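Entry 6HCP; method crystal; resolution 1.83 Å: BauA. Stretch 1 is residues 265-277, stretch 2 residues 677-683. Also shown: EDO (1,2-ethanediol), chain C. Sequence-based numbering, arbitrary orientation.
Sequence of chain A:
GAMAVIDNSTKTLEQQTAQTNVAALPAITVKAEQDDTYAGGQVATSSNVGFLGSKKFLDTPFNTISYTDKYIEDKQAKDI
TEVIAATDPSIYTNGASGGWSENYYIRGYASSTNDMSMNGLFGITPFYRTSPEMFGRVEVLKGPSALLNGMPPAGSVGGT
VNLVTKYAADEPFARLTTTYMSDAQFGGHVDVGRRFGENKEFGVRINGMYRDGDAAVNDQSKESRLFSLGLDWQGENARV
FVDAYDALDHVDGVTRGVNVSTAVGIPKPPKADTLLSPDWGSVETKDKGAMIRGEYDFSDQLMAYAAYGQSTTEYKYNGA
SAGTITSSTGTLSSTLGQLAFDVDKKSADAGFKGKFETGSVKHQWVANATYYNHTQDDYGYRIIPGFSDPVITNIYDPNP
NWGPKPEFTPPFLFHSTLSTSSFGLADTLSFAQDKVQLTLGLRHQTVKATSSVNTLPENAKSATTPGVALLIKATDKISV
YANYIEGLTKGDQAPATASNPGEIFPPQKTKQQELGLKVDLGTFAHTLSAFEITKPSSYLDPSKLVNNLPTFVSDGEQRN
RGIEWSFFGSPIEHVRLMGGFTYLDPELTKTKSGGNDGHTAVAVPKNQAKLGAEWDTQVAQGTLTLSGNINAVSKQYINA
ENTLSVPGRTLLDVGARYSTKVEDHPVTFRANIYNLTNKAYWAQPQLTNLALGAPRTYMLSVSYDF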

ATOM      1  N   GLY A 265      17.433  -5.231 -26.814  1.00 32.42           N
ATOM      2  CA  GLY A 265      16.502  -5.990 -26.007  1.00 30.50           C
ATOM      3  C   GLY A 265      15.626  -5.083 -25.142  1.00 24.44           C
ATOM      4  O   GLY A 265      15.775  -3.857 -25.160  1.00 27.73           O
ATOM      5  N   ILE A 266      14.734  -5.719 -24.381  1.00 26.62           N
ATOM      6  CA  ILE A 266      13.782  -5.047 -23.518  1.00 27.79           C
ATOM      7  C   ILE A 266      14.311  -5.101 -22.090  1.00 27.26           C
ATOM      8  O   ILE A 266      14.384  -6.165 -21.485  1.00 26.36           O
ATOM      9  CB  ILE A 266      12.386  -5.686 -23.614  1.00 24.16           C
ATOM     10  CG1 ILE A 266      11.843  -5.595 -25.043  1.00 25.40           C
ATOM     11  CG2 ILE A 266      11.428  -5.044 -22.617  1.00 25.71           C
ATOM     12  CD1 ILE A 266      10.651  -6.438 -25.324  1.00 24.33           C
ATOM     13  N   PRO A 267      14.669  -3.958 -21.496  1.00 26.79           N
ATOM     14  CA  PRO A 267      15.114  -3.950 -20.106  1.00 26.52           C
ATOM     15  C   PRO A 267      13.909  -4.031 -19.164  1.00 28.01           C
ATOM     16  O   PRO A 267      12.745  -3.878 -19.570  1.00 25.91           O
ATOM     17  CB  PRO A 267      15.824  -2.601 -19.983  1.00 30.71           C
ATOM     18  CG  PRO A 267      15.039  -1.717 -20.927  1.00 33.32           C
ATOM     19  CD  PRO A 267      14.592  -2.616 -22.073  1.00 28.24           C
ATOM     20  N   LYS A 268      14.190  -4.339 -17.903  1.00 26.61           N
ATOM     21  CA  LYS A 268      13.152  -4.424 -16.912  1.00 30.12           C
ATOM     22  C   LYS A 268      12.405  -3.101 -16.805  1.00 25.23           C
ATOM     23  O   LYS A 268      12.991  -2.024 -16.927  1.00 28.23           O
ATOM     24  CB  LYS A 268      13.757  -4.840 -15.571  1.00 33.03           C
ATOM     25  CG  LYS A 268      14.203  -6.292 -15.556  1.00 34.03           C
ATOM     26  CD  LYS A 268      14.225  -6.889 -14.157  1.00 44.56           C
ATOM     27  CE  LYS A 268      15.149  -8.077 -14.052  1.00 53.75           C
ATOM     28  NZ  LYS A 268      14.688  -9.133 -14.969  1.00 52.92           N
ATOM     29  N   PRO A 269      11.063  -3.149 -16.652  1.00 27.24           N
ATOM     30  CA  PRO A 269      10.271  -1.931 -16.574  1.00 27.20           C
ATOM     31  C   PRO A 269      10.636  -1.122 -15.335  1.00 28.69           C
ATOM     32  O   PRO A 269      10.863  -1.678 -14.270  1.00 27.64           O
ATOM     33  CB  PRO A 269       8.818  -2.416 -16.530  1.00 29.74           C
ATOM     34  CG  PRO A 269       8.892  -3.850 -16.089  1.00 29.77           C
ATOM     35  CD  PRO A 269      10.242  -4.367 -16.550  1.00 27.42           C
ATOM     36  N   PRO A 270      10.791   0.205 -15.484  1.00 27.39           N
ATOM     37  CA  PRO A 270      10.843   1.121 -14.344  1.00 29.88           C
ATOM     38  C   PRO A 270       9.552   1.012 -13.534  1.00 28.86           C
ATOM     39  O   PRO A 270       8.571   0.401 -13.987  1.00 26.49           O
ATOM     40  CB  PRO A 270      10.928   2.520 -14.983  1.00 32.11           C
ATOM     41  CG  PRO A 270      11.394   2.263 -16.389  1.00 32.51           C
ATOM     42  CD  PRO A 270      10.825   0.913 -16.768  1.00 29.89           C
ATOM     43  N   LYS A 271       9.520   1.680 -12.382  1.00 28.20           N
ATOM     44  CA  LYS A 271       8.322   1.619 -11.547  1.00 30.08           C
ATOM     45  C   LYS A 271       7.132   2.179 -12.332  1.00 26.06           C
ATOM     46  O   LYS A 271       7.281   3.068 -13.201  1.00 24.84           O
ATOM     47  CB  LYS A 271       8.561   2.316 -10.200  1.00 33.64           C
ATOM     48  CG  LYS A 271       9.000   3.761 -10.252  1.00 38.41           C
ATOM     49  CD  LYS A 271       9.232   4.323  -8.844  1.00 47.11           C
ATOM     50  CE  LYS A 271       9.712   5.760  -8.849  1.00 46.76           C
ATOM     51  NZ  LYS A 271       8.744   6.662  -9.524  1.00 59.92           N
ATOM     52  N   ALA A 272       5.943   1.721 -11.939  1.00 26.48           N
ATOM     53  CA  ALA A 272       4.740   1.845 -12.751  1.00 27.45           C
ATOM     54  C   ALA A 272       4.334   3.307 -12.962  1.00 31.41           C
ATOM     55  O   ALA A 272       3.678   3.613 -13.964  1.00 28.47           O
ATOM     56  CB  ALA A 272       3.622   1.032 -12.139  1.00 27.60           C
ATOM     57  N   ASP A 273       4.725   4.226 -12.056  1.00 27.43           N
ATOM     58  CA  ASP A 273       4.283   5.615 -12.167  1.00 27.62           C
ATOM     59  C   ASP A 273       5.298   6.474 -12.941  1.00 26.68           C
ATOM     60  O   ASP A 273       5.130   7.662 -13.044  1.00 28.89           O
ATOM     61  CB  ASP A 273       3.959   6.245 -10.803  1.00 31.40           C
ATOM     62  CG  ASP A 273       5.105   6.212  -9.801  1.00 38.02           C
ATOM     63  OD1 ASP A 273       6.179   5.697 -10.143  1.00 40.15           O
ATOM     64  OD2 ASP A 273       4.899   6.666  -8.660  1.00 45.36           O
ATOM     65  N   THR A 274       6.277   5.847 -13.591  1.00 27.29           N
ATOM     66  CA  THR A 274       7.275   6.541 -14.387  1.00 25.69           C
ATOM     67  C   THR A 274       6.622   7.052 -15.685  1.00 27.41           C
ATOM     68  O   THR A 274       5.981   6.297 -16.372  1.00 27.49           O
ATOM     69  CB  THR A 274       8.443   5.604 -14.711  1.00 28.72           C
ATOM     70  OG1 THR A 274       8.990   5.059 -13.506  1.00 28.47           O
ATOM     71  CG2 THR A 274       9.538   6.255 -15.519  1.00 28.47           C
ATOM     72  N   LEU A 275       6.978   8.270 -16.094  1.00 23.82           N
ATOM     73  CA  LEU A 275       6.616   8.806 -17.396  1.00 25.71           C
ATOM     74  C   LEU A 275       7.864   8.788 -18.282  1.00 29.48           C
ATOM     75  O   LEU A 275       8.851   9.432 -17.980  1.00 26.13           O
ATOM     76  CB  LEU A 275       6.090  10.231 -17.236  1.00 26.19           C
ATOM     77  CG  LEU A 275       5.705  10.900 -18.549  1.00 30.66           C
ATOM     78  CD1 LEU A 275       4.581  10.135 -19.239  1.00 29.90           C
ATOM     79  CD2 LEU A 275       5.329  12.351 -18.328  1.00 30.05           C
ATOM     80  N   LEU A 276       7.804   8.035 -19.376  1.00 24.23           N
ATOM     81  CA  LEU A 276       8.971   7.847 -20.258  1.00 26.34           C
ATOM     82  C   LEU A 276       8.911   8.750 -21.499  1.00 28.25           C
ATOM     83  O   LEU A 276       9.666   8.566 -22.452  1.00 32.44           O
ATOM     84  CB  LEU A 276       9.048   6.376 -20.655  1.00 25.97           C
ATOM     85  CG  LEU A 276       9.445   5.422 -19.533  1.00 29.14           C
ATOM     86  CD1 LEU A 276       9.543   4.006 -20.052  1.00 30.76           C
ATOM     87  CD2 LEU A 276      10.773   5.845 -18.892  1.00 30.35           C
ATOM     88  N   SER A 277       8.028   9.741 -21.461  1.00 26.69           N
ATOM     89  CA  SER A 277       7.925  10.752 -22.494  1.00 26.42           C
ATOM     90  C   SER A 277       8.154  12.115 -21.847  1.00 27.61           C
ATOM     91  O   SER A 277       8.030  12.241 -20.629  1.00 26.72           O
ATOM     92  CB  SER A 277       6.546  10.670 -23.180  1.00 29.01           C
ATOM     93  OG  SER A 277       6.302   9.370 -23.721  1.00 28.56           O
ATOM     94  N   THR A 677      -1.695  -3.717  -6.608  1.00 23.05           N
ATOM     95  CA  THR A 677      -0.329  -4.193  -6.308  1.00 26.72           C
ATOM     96  C   THR A 677       0.740  -3.297  -6.933  1.00 26.10           C
ATOM     97  O   THR A 677       1.922  -3.447  -6.612  1.00 24.91           O
ATOM     98  CB  THR A 677      -0.097  -5.646  -6.734  1.00 24.53           C
ATOM     99  OG1 THR A 677      -0.004  -5.718  -8.160  1.00 26.96           O
ATOM    100  CG2 THR A 677      -1.150  -6.597  -6.210  1.00 26.10           C
ATOM    101  N   ASN A 678       0.320  -2.295  -7.718  1.00 24.18           N
ATOM    102  CA  ASN A 678       1.228  -1.334  -8.385  1.00 23.27           C
ATOM    103  C   ASN A 678       2.244  -2.075  -9.255  1.00 26.50           C
ATOM    104  O   ASN A 678       3.425  -1.720  -9.294  1.00 26.73           O
ATOM    105  CB  ASN A 678       1.927  -0.412  -7.390  1.00 25.83           C
ATOM    106  CG  ASN A 678       2.436   0.862  -8.014  1.00 29.66           C
ATOM    107  OD1 ASN A 678       1.839   1.394  -8.958  1.00 27.09           O
ATOM    108  ND2 ASN A 678       3.586   1.318  -7.540  1.00 32.76           N
ATOM    109  N   LYS A 679       1.764  -3.093  -9.968  1.00 23.89           N
ATOM    110  CA  LYS A 679       2.588  -3.858 -10.857  1.00 24.90           C
ATOM    111  C   LYS A 679       3.114  -2.969 -11.985  1.00 24.39           C
ATOM    112  O   LYS A 679       2.341  -2.347 -12.697  1.00 25.14           O
ATOM    113  CB  LYS A 679       1.787  -5.019 -11.441  1.00 26.62           C
ATOM    114  CG  LYS A 679       2.539  -5.882 -12.449  1.00 26.87           C
ATOM    115  CD  LYS A 679       3.698  -6.672 -11.853  1.00 27.40           C
ATOM    116  CE  LYS A 679       4.320  -7.627 -12.852  1.00 29.36           C
ATOM    117  NZ  LYS A 679       5.652  -8.089 -12.402  1.00 32.10           N
ATOM    118  N   ALA A 680       4.432  -3.020 -12.200  1.00 25.62           N
ATOM    119  CA  ALA A 680       5.095  -2.396 -13.356  1.00 25.15           C
ATOM    120  C   ALA A 680       5.136  -3.412 -14.503  1.00 26.66           C
ATOM    121  O   ALA A 680       5.653  -4.513 -14.339  1.00 24.32           O
ATOM    122  CB  ALA A 680       6.483  -1.947 -12.976  1.00 27.70           C
ATOM    123  N   TYR A 681       4.578  -3.042 -15.655  1.00 23.59           N
ATOM    124  CA  TYR A 681       4.642  -3.919 -16.819  1.00 23.95           C
ATOM    125  C   TYR A 681       4.717  -3.099 -18.104  1.00 25.18           C
ATOM    126  O   TYR A 681       4.159  -1.988 -18.198  1.00 22.96           O
ATOM    127  CB  TYR A 681       3.431  -4.857 -16.852  1.00 24.53           C
ATOM    128  CG  TYR A 681       2.096  -4.177 -17.008  1.00 25.16           C
ATOM    129  CD1 TYR A 681       1.413  -3.693 -15.902  1.00 26.21           C
ATOM    130  CD2 TYR A 681       1.503  -4.017 -18.259  1.00 25.33           C
ATOM    131  CE1 TYR A 681       0.160  -3.110 -16.018  1.00 23.69           C
ATOM    132  CE2 TYR A 681       0.262  -3.411 -18.391  1.00 24.29           C
ATOM    133  CZ  TYR A 681      -0.427  -2.985 -17.266  1.00 26.25           C
ATOM    134  OH  TYR A 681      -1.624  -2.341 -17.376  1.00 25.49           O
ATOM    135  N   TRP A 682       5.396  -3.685 -19.095  1.00 24.29           N
ATOM    136  CA  TRP A 682       5.394  -3.217 -20.485  1.00 23.37           C
ATOM    137  C   TRP A 682       4.202  -3.851 -21.204  1.00 23.12           C
ATOM    138  O   TRP A 682       3.968  -5.041 -21.069  1.00 24.38           O
ATOM    139  CB  TRP A 682       6.675  -3.642 -21.217  1.00 25.99           C
ATOM    140  CG  TRP A 682       7.968  -3.108 -20.692  1.00 22.06           C
ATOM    141  CD1 TRP A 682       9.036  -3.847 -20.260  1.00 25.47           C
ATOM    142  CD2 TRP A 682       8.428  -1.747 -20.787  1.00 23.18           C
ATOM    143  NE1 TRP A 682      10.089  -3.018 -19.985  1.00 24.76           N
ATOM    144  CE2 TRP A 682       9.752  -1.731 -20.304  1.00 24.53           C
ATOM    145  CE3 TRP A 682       7.816  -0.530 -21.131  1.00 23.91           C
ATOM    146  CZ2 TRP A 682      10.523  -0.572 -20.307  1.00 24.51           C
ATOM    147  CZ3 TRP A 682       8.571   0.618 -21.111  1.00 25.65           C
ATOM    148  CH2 TRP A 682       9.906   0.594 -20.700  1.00 26.64           C
ATOM    149  N   ALA A 683       3.608  -3.086 -22.117  1.00 23.63           N
ATOM    150  CA  ALA A 683       2.658  -3.639 -23.103  1.00 22.07           C
ATOM    151  C   ALA A 683       2.737  -2.764 -24.353  1.00 22.56           C
ATOM    152  O   ALA A 683       3.335  -1.691 -24.320  1.00 24.44           O
ATOM    153  CB  ALA A 683       1.267  -3.662 -22.532  1.00 21.80           C
TER
HETATM  154  C1  EDO C 825       9.015   9.268 -13.336  1.00 60.96           C
HETATM  155  O1  EDO C 825       8.526  10.091 -14.384  1.00 35.17           O
HETATM  156  C2  EDO C 825      10.418   9.775 -13.104  1.00 62.14           C
HETATM  157  O2  EDO C 825      10.691  10.455 -14.334  1.00 54.45           O
HETATM  158  O   HOH W   1       5.782  -0.227  -9.753  1.00 27.88           O
HETATM  159  O   HOH W   2       5.868   3.531  -8.187  1.00 56.03           O

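The largest projection at this contact is the indole of Trp682, a residue that has 132 Å² covered by stretch 1, out of 470 Å² buried over both sides. Its CA-to-CB bond points toward stretch 1, and chi1 of -62° (m) with chi2 of 122° lays the ring into a hollow lined by Ile266, Pro267, Pro269, Pro270 and Leu276. One polar bond anchors the ring edge: Trp682 NE1 donates to Pro267 O at 2.8 Å, with an N-H...O angle of 159°, so the indole's single N-H is satisfied there. Elsewhere the fit is apolar. Pro269 CB lies 3.9 Å from the centroid of the five-membered ring, atoms CG, CD1, NE1, CE2 and CD2 of Trp682, and only 16° off the normal, a CH-pi contact over one face. Leu276 CD1 meets Trp682 CH2 at 3.5 Å near the ring plane, while Ile266 CG2 approaches Trp682 CD1 at 3.6 Å and Pro270 CD approaches Trp682 CZ2 at 3.8 Å, both obliquely.

A second, shallower fit involves small residues. Ala272 and Ala680 point toward the opposing stretch, and their CA atoms come within 4.3 Å. Ala680 CB sits 3.3 Å from Pro270 O and 4.2 Å from Ala272 CB; a methyl suits so close a backbone approach. Ala272 CB in turn packs 3.7 Å from Lys679 O.

The type I turn from Lys271 to Thr274 presents Ala272. Thr274 N donates to Lys271 O at 3.0 Å, Thr274 OG1 donates to the same Lys271 O at 2.6 Å, and Lys271 NZ forms a salt bridge with Asp273 OD1 at 2.8 Å. Water 1 bridges the stretches here, its O accepting from Ala272 N at 2.9 Å and donating to Asn678 O at 2.8 Å.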